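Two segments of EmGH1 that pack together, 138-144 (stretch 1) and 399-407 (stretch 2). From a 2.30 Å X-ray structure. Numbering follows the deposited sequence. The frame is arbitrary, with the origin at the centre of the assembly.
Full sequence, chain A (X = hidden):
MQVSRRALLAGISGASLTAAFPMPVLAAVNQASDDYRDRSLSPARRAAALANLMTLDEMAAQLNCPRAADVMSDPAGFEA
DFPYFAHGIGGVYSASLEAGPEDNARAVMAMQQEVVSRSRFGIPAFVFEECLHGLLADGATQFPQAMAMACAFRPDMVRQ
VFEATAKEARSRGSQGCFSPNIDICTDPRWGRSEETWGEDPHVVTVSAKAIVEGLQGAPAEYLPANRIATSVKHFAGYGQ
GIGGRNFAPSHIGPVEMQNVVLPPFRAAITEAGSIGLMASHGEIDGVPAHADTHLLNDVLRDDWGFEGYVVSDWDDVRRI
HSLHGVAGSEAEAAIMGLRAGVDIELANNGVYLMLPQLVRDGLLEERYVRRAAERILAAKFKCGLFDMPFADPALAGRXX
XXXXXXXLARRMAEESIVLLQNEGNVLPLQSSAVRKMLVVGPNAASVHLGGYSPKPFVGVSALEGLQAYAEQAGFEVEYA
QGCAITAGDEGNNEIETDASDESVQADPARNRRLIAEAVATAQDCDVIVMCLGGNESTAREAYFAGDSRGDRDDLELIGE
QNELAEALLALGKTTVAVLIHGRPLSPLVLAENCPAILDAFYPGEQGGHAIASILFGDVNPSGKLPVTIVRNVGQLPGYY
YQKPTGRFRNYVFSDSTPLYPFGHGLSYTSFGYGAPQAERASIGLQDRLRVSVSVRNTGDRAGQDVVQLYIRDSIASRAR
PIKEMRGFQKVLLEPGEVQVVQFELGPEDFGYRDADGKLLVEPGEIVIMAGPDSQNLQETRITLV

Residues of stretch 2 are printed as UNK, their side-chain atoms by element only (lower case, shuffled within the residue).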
ATOM      1  N   ASP A 138     -29.452  10.203 -21.994  1.00 32.12           N
ATOM      2  CA  ASP A 138     -29.381  10.925 -23.252  1.00 31.34           C
ATOM      3  C   ASP A 138     -29.970  12.322 -23.108  1.00 30.22           C
ATOM      4  O   ASP A 138     -31.076  12.497 -22.586  1.00 30.83           O
ATOM      5  CB  ASP A 138     -30.119  10.136 -24.329  1.00 39.60           C
ATOM      6  CG  ASP A 138     -29.642  10.472 -25.711  1.00 50.66           C
ATOM      7  OD1 ASP A 138     -29.984  11.572 -26.204  1.00 52.16           O
ATOM      8  OD2 ASP A 138     -28.909   9.638 -26.290  1.00 62.90           O
ATOM      9  N   GLY A 139     -29.204  13.324 -23.529  1.00 25.04           N
ATOM     10  CA  GLY A 139     -29.666  14.694 -23.496  1.00 27.09           C
ATOM     11  C   GLY A 139     -29.642  15.391 -22.154  1.00 26.27           C
ATOM     12  O   GLY A 139     -30.117  16.522 -22.072  1.00 27.05           O
ATOM     13  N   ALA A 140     -29.101  14.778 -21.098  1.00 25.58           N
ATOM     14  CA  ALA A 140     -29.025  15.452 -19.802  1.00 21.09           C
ATOM     15  C   ALA A 140     -27.758  16.306 -19.690  1.00 23.19           C
ATOM     16  O   ALA A 140     -26.751  16.046 -20.356  1.00 20.40           O
ATOM     17  CB  ALA A 140     -29.067  14.436 -18.660  1.00 24.13           C
ATOM     18  N   THR A 141     -27.826  17.337 -18.838  1.00 18.30           N
ATOM     19  CA  THR A 141     -26.708  18.252 -18.609  1.00 25.62           C
ATOM     20  C   THR A 141     -25.530  17.532 -17.950  1.00 27.05           C
ATOM     21  O   THR A 141     -25.677  16.934 -16.880  1.00 26.57           O
ATOM     22  CB  THR A 141     -27.148  19.417 -17.732  1.00 23.26           C
ATOM     23  OG1 THR A 141     -28.451  19.850 -18.130  1.00 28.67           O
ATOM     24  CG2 THR A 141     -26.161  20.584 -17.845  1.00 25.13           C
ATOM     25  N   GLN A 142     -24.355  17.627 -18.574  1.00 27.21           N
ATOM     26  CA  GLN A 142     -23.135  16.972 -18.100  1.00 24.44           C
ATOM     27  C   GLN A 142     -22.241  18.000 -17.415  1.00 27.65           C
ATOM     28  O   GLN A 142     -21.521  18.753 -18.076  1.00 28.28           O
ATOM     29  CB  GLN A 142     -22.411  16.302 -19.259  1.00 25.29           C
ATOM     30  CG  GLN A 142     -23.177  15.126 -19.805  1.00 27.32           C
ATOM     31  CD  GLN A 142     -23.677  14.220 -18.693  1.00 31.18           C
ATOM     32  OE1 GLN A 142     -22.897  13.484 -18.090  1.00 28.79           O
ATOM     33  NE2 GLN A 142     -24.984  14.265 -18.420  1.00 29.83           N
ATOM     34  N   PHE A 143     -22.282  18.023 -16.091  1.00 24.09           N
ATOM     35  CA  PHE A 143     -21.445  18.922 -15.315  1.00 24.92           C
ATOM     36  C   PHE A 143     -19.993  18.430 -15.297  1.00 21.43           C
ATOM     37  O   PHE A 143     -19.672  17.348 -15.808  1.00 19.23           O
ATOM     38  CB  PHE A 143     -22.056  19.053 -13.928  1.00 23.18           C
ATOM     39  CG  PHE A 143     -23.422  19.666 -13.943  1.00 21.34           C
ATOM     40  CD1 PHE A 143     -23.574  21.048 -13.979  1.00 24.39           C
ATOM     41  CD2 PHE A 143     -24.561  18.868 -13.948  1.00 23.99           C
ATOM     42  CE1 PHE A 143     -24.844  21.628 -14.005  1.00 23.88           C
ATOM     43  CE2 PHE A 143     -25.834  19.436 -13.967  1.00 23.04           C
ATOM     44  CZ  PHE A 143     -25.978  20.813 -13.995  1.00 19.64           C
ATOM     45  N   PRO A 144     -19.053  19.225 -14.766  1.00 21.05           N
ATOM     46  CA  PRO A 144     -17.680  18.718 -14.651  1.00 22.20           C
ATOM     47  C   PRO A 144     -17.665  17.466 -13.780  1.00 23.35           C
ATOM     48  O   PRO A 144     -18.493  17.299 -12.883  1.00 22.57           O
ATOM     49  CB  PRO A 144     -16.916  19.875 -13.995  1.00 24.28           C
ATOM     50  CG  PRO A 144     -17.727  21.094 -14.290  1.00 22.75           C
ATOM     51  CD  PRO A 144     -19.152  20.621 -14.297  1.00 28.90           C
ATOM     52  N   UNK A 399     -36.349  20.940 -18.801  1.00 28.83           N
ATOM     53  CA  UNK A 399     -35.206  20.986 -17.888  1.00 35.60           C
ATOM     54  C   UNK A 399     -33.913  20.539 -18.553  1.00 31.68           C
ATOM     55  O   UNK A 399     -32.850  21.120 -18.300  1.00 35.57           O
ATOM     56  c   UNK A 399     -36.233  21.907 -15.123  1.00 28.45           C
ATOM     57  c   UNK A 399     -35.464  20.104 -16.671  1.00 29.34           C
ATOM     58  c   UNK A 399     -36.558  20.548 -15.717  1.00 31.68           C
ATOM     59  c   UNK A 399     -36.729  19.500 -14.631  1.00 28.86           C
ATOM     60  N   UNK A 400     -33.984  19.500 -19.379  1.00 30.32           N
ATOM     61  CA  UNK A 400     -32.792  18.889 -19.943  1.00 29.72           C
ATOM     62  C   UNK A 400     -31.932  19.909 -20.687  1.00 38.48           C
ATOM     63  O   UNK A 400     -32.359  20.482 -21.695  1.00 32.98           O
ATOM     64  c   UNK A 400     -33.194  17.755 -20.871  1.00 22.44           C
ATOM     65  N   UNK A 401     -30.713  20.113 -20.184  1.00 34.27           N
ATOM     66  CA  UNK A 401     -29.728  20.998 -20.806  1.00 30.36           C
ATOM     67  C   UNK A 401     -30.315  22.383 -21.039  1.00 34.09           C
ATOM     68  O   UNK A 401     -30.022  23.053 -22.032  1.00 36.51           O
ATOM     69  n   UNK A 401     -26.784  19.762 -25.657  1.00 32.07           N
ATOM     70  n   UNK A 401     -25.233  21.174 -24.715  1.00 31.74           N
ATOM     71  c   UNK A 401     -28.320  19.162 -21.862  1.00 22.78           C
ATOM     72  n   UNK A 401     -26.511  19.822 -23.371  1.00 30.22           N
ATOM     73  c   UNK A 401     -27.520  18.812 -23.104  1.00 29.21           C
ATOM     74  c   UNK A 401     -26.173  20.246 -24.583  1.00 37.02           C
ATOM     75  c   UNK A 401     -29.177  20.398 -22.097  1.00 28.79           C
ATOM     76  N   UNK A 402     -31.158  22.806 -20.100  1.00 34.79           N
ATOM     77  CA  UNK A 402     -31.756  24.126 -20.155  1.00 32.51           C
ATOM     78  C   UNK A 402     -30.667  25.192 -20.119  1.00 36.14           C
ATOM     79  O   UNK A 402     -29.517  24.933 -19.757  1.00 35.82           O
ATOM     80  c   UNK A 402     -32.706  24.318 -18.984  1.00 25.12           C
ATOM     81  o   UNK A 402     -31.966  24.479 -17.784  1.00 33.33           O
ATOM     82  N   UNK A 403     -31.040  26.413 -20.497  1.00 33.36           N
ATOM     83  CA  UNK A 403     -30.049  27.480 -20.543  1.00 37.15           C
ATOM     84  C   UNK A 403     -29.486  27.754 -19.154  1.00 33.52           C
ATOM     85  O   UNK A 403     -28.278  27.964 -18.993  1.00 32.06           O
ATOM     86  c   UNK A 403     -30.665  28.735 -21.166  1.00 37.12           C
ATOM     87  c   UNK A 403     -29.801  29.969 -20.904  1.00 26.89           C
ATOM     88  o   UNK A 403     -30.770  28.537 -22.582  1.00 41.35           O
ATOM     89  N   UNK A 404     -30.336  27.700 -18.131  1.00 27.98           N
ATOM     90  CA  UNK A 404     -29.852  27.876 -16.768  1.00 32.23           C
ATOM     91  C   UNK A 404     -28.918  26.736 -16.350  1.00 37.82           C
ATOM     92  O   UNK A 404     -27.908  26.970 -15.673  1.00 31.77           O
ATOM     93  o   UNK A 404     -32.890  28.581 -13.828  1.00 57.68           O
ATOM     94  c   UNK A 404     -30.717  27.742 -14.364  1.00 41.06           C
ATOM     95  c   UNK A 404     -31.952  27.824 -13.480  1.00 47.55           C
ATOM     96  o   UNK A 404     -31.986  27.126 -12.442  1.00 52.08           O
ATOM     97  c   UNK A 404     -31.038  27.993 -15.814  1.00 28.18           C
ATOM     98  N   UNK A 405     -29.222  25.500 -16.759  1.00 23.57           N
ATOM     99  CA  UNK A 405     -28.383  24.380 -16.352  1.00 33.49           C
ATOM    100  C   UNK A 405     -27.067  24.361 -17.125  1.00 32.66           C
ATOM    101  O   UNK A 405     -26.017  24.030 -16.557  1.00 28.73           O
ATOM    102  n   UNK A 405     -30.947  21.680 -15.377  1.00 22.69           N
ATOM    103  n   UNK A 405     -31.662  22.973 -13.822  1.00 25.42           N
ATOM    104  c   UNK A 405     -29.144  23.057 -16.511  1.00 25.17           C
ATOM    105  c   UNK A 405     -30.220  22.849 -15.477  1.00 27.53           C
ATOM    106  c   UNK A 405     -31.808  21.783 -14.379  1.00 22.67           C
ATOM    107  c   UNK A 405     -30.676  23.660 -14.491  1.00 17.59           C
ATOM    108  N   UNK A 406     -27.099  24.716 -18.414  1.00 31.10           N
ATOM    109  CA  UNK A 406     -25.855  24.834 -19.173  1.00 28.66           C
ATOM    110  C   UNK A 406     -24.977  25.946 -18.607  1.00 30.36           C
ATOM    111  O   UNK A 406     -23.752  25.793 -18.514  1.00 23.45           O
ATOM    112  c   UNK A 406     -26.716  24.051 -22.894  1.00 31.17           C
ATOM    113  c   UNK A 406     -27.712  25.114 -23.355  1.00 35.67           C
ATOM    114  c   UNK A 406     -26.154  25.082 -20.649  1.00 29.74           C
ATOM    115  c   UNK A 406     -26.739  23.884 -21.366  1.00 31.90           C
ATOM    116  n   UNK A 406     -27.996  25.015 -24.817  1.00 46.14           N
ATOM    117  N   UNK A 407     -25.587  27.056 -18.182  1.00 23.00           N
ATOM    118  CA  UNK A 407     -24.789  28.145 -17.635  1.00 25.24           C
ATOM    119  C   UNK A 407     -24.168  27.751 -16.298  1.00 32.09           C
ATOM    120  O   UNK A 407     -22.997  28.065 -16.031  1.00 29.46           O
ATOM    121  c   UNK A 407     -23.685  31.022 -17.330  1.00 33.69           C
ATOM    122  c   UNK A 407     -24.982  30.518 -16.676  1.00 41.13           C
ATOM    123  c   UNK A 407     -25.964  31.652 -16.436  1.00 29.20           C
ATOM    124  c   UNK A 407     -25.636  29.406 -17.501  1.00 24.02           C
TER

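Position 399 carries four carbons forked at the second, and they make no contact with stretch 1. A fork one carbon past CB identifies L399, whose backbone opens a type II turn; this contact does not explain why the side chain is leucine.

Position 400 has a single carbon, CB, set 3.5 Å from the O atom of G139. One carbon and nothing more means A400. So small a side chain fits where the two backbones run close, the CA atoms of A140 and A400 being 5.1 Å apart.

At 401, three carbons lead to a nitrogen and then to a carbon bearing two more nitrogens, a guanidinium group, so the residue is R401. Its backbone has positive phi, as the third residue of a type II turn requires, with phi 53° and psi 36°; glycine is common there, but this arginine accepts the conformation. The aliphatic part of the side chain lies along stretch 1, with R401 CG 3.2 Å from G139 O and 3.6 Å from A140 C, while NE and NH2 bond elsewhere in the structure.

Position 402 shows one carbon followed by one oxygen, which is S402. Its N closes the turn on the O atom of L399 at 3.0 Å. The short hydroxyl side chain suits an N-cap: S402 OG accepts from the backbone N of residue 405 at 3.1 Å, satisfying an amide that the first turn of a helix leaves without a backbone partner.

Position 403 has a carbon carrying one oxygen and one carbon, hence T403, exposed and clear of stretch 1. Position 404 has three carbons, the last bearing two oxygens: E404, an exposed carboxylate near the start of the helix.

Position 405 has one carbon and a five-membered ring of three carbons and two nitrogens, the imidazole of H405. Its CB points toward stretch 1 and lies 3.7 Å from T141 OG1, although the end of the side chain leads away; the buried ring suits its place because ND1 is bonded elsewhere in the structure.

Position 406 has four carbons in a row ending in nitrogen, so it is K406. Its CA-to-CB bond points away, and its backbone N is 4.3 Å from T141 CG2; a long charged chain suits a partly exposed site. Position 407 again has four carbons forked at the second: L407, exposed, its CA-to-CB bond also pointing away, so this contact does not account for its type.

The contact centres on T141. Its OG1 accepts a weak hydrogen bond from R401 N (3.1 Å, 127°) and also packs against H405. F143 extends the packing, its CE1 3.7 Å from H405 O. The rest is van der Waals contact; the two stretches together bury 286 Å².

Stretch 2, residues 399-407: LARSTEHKL
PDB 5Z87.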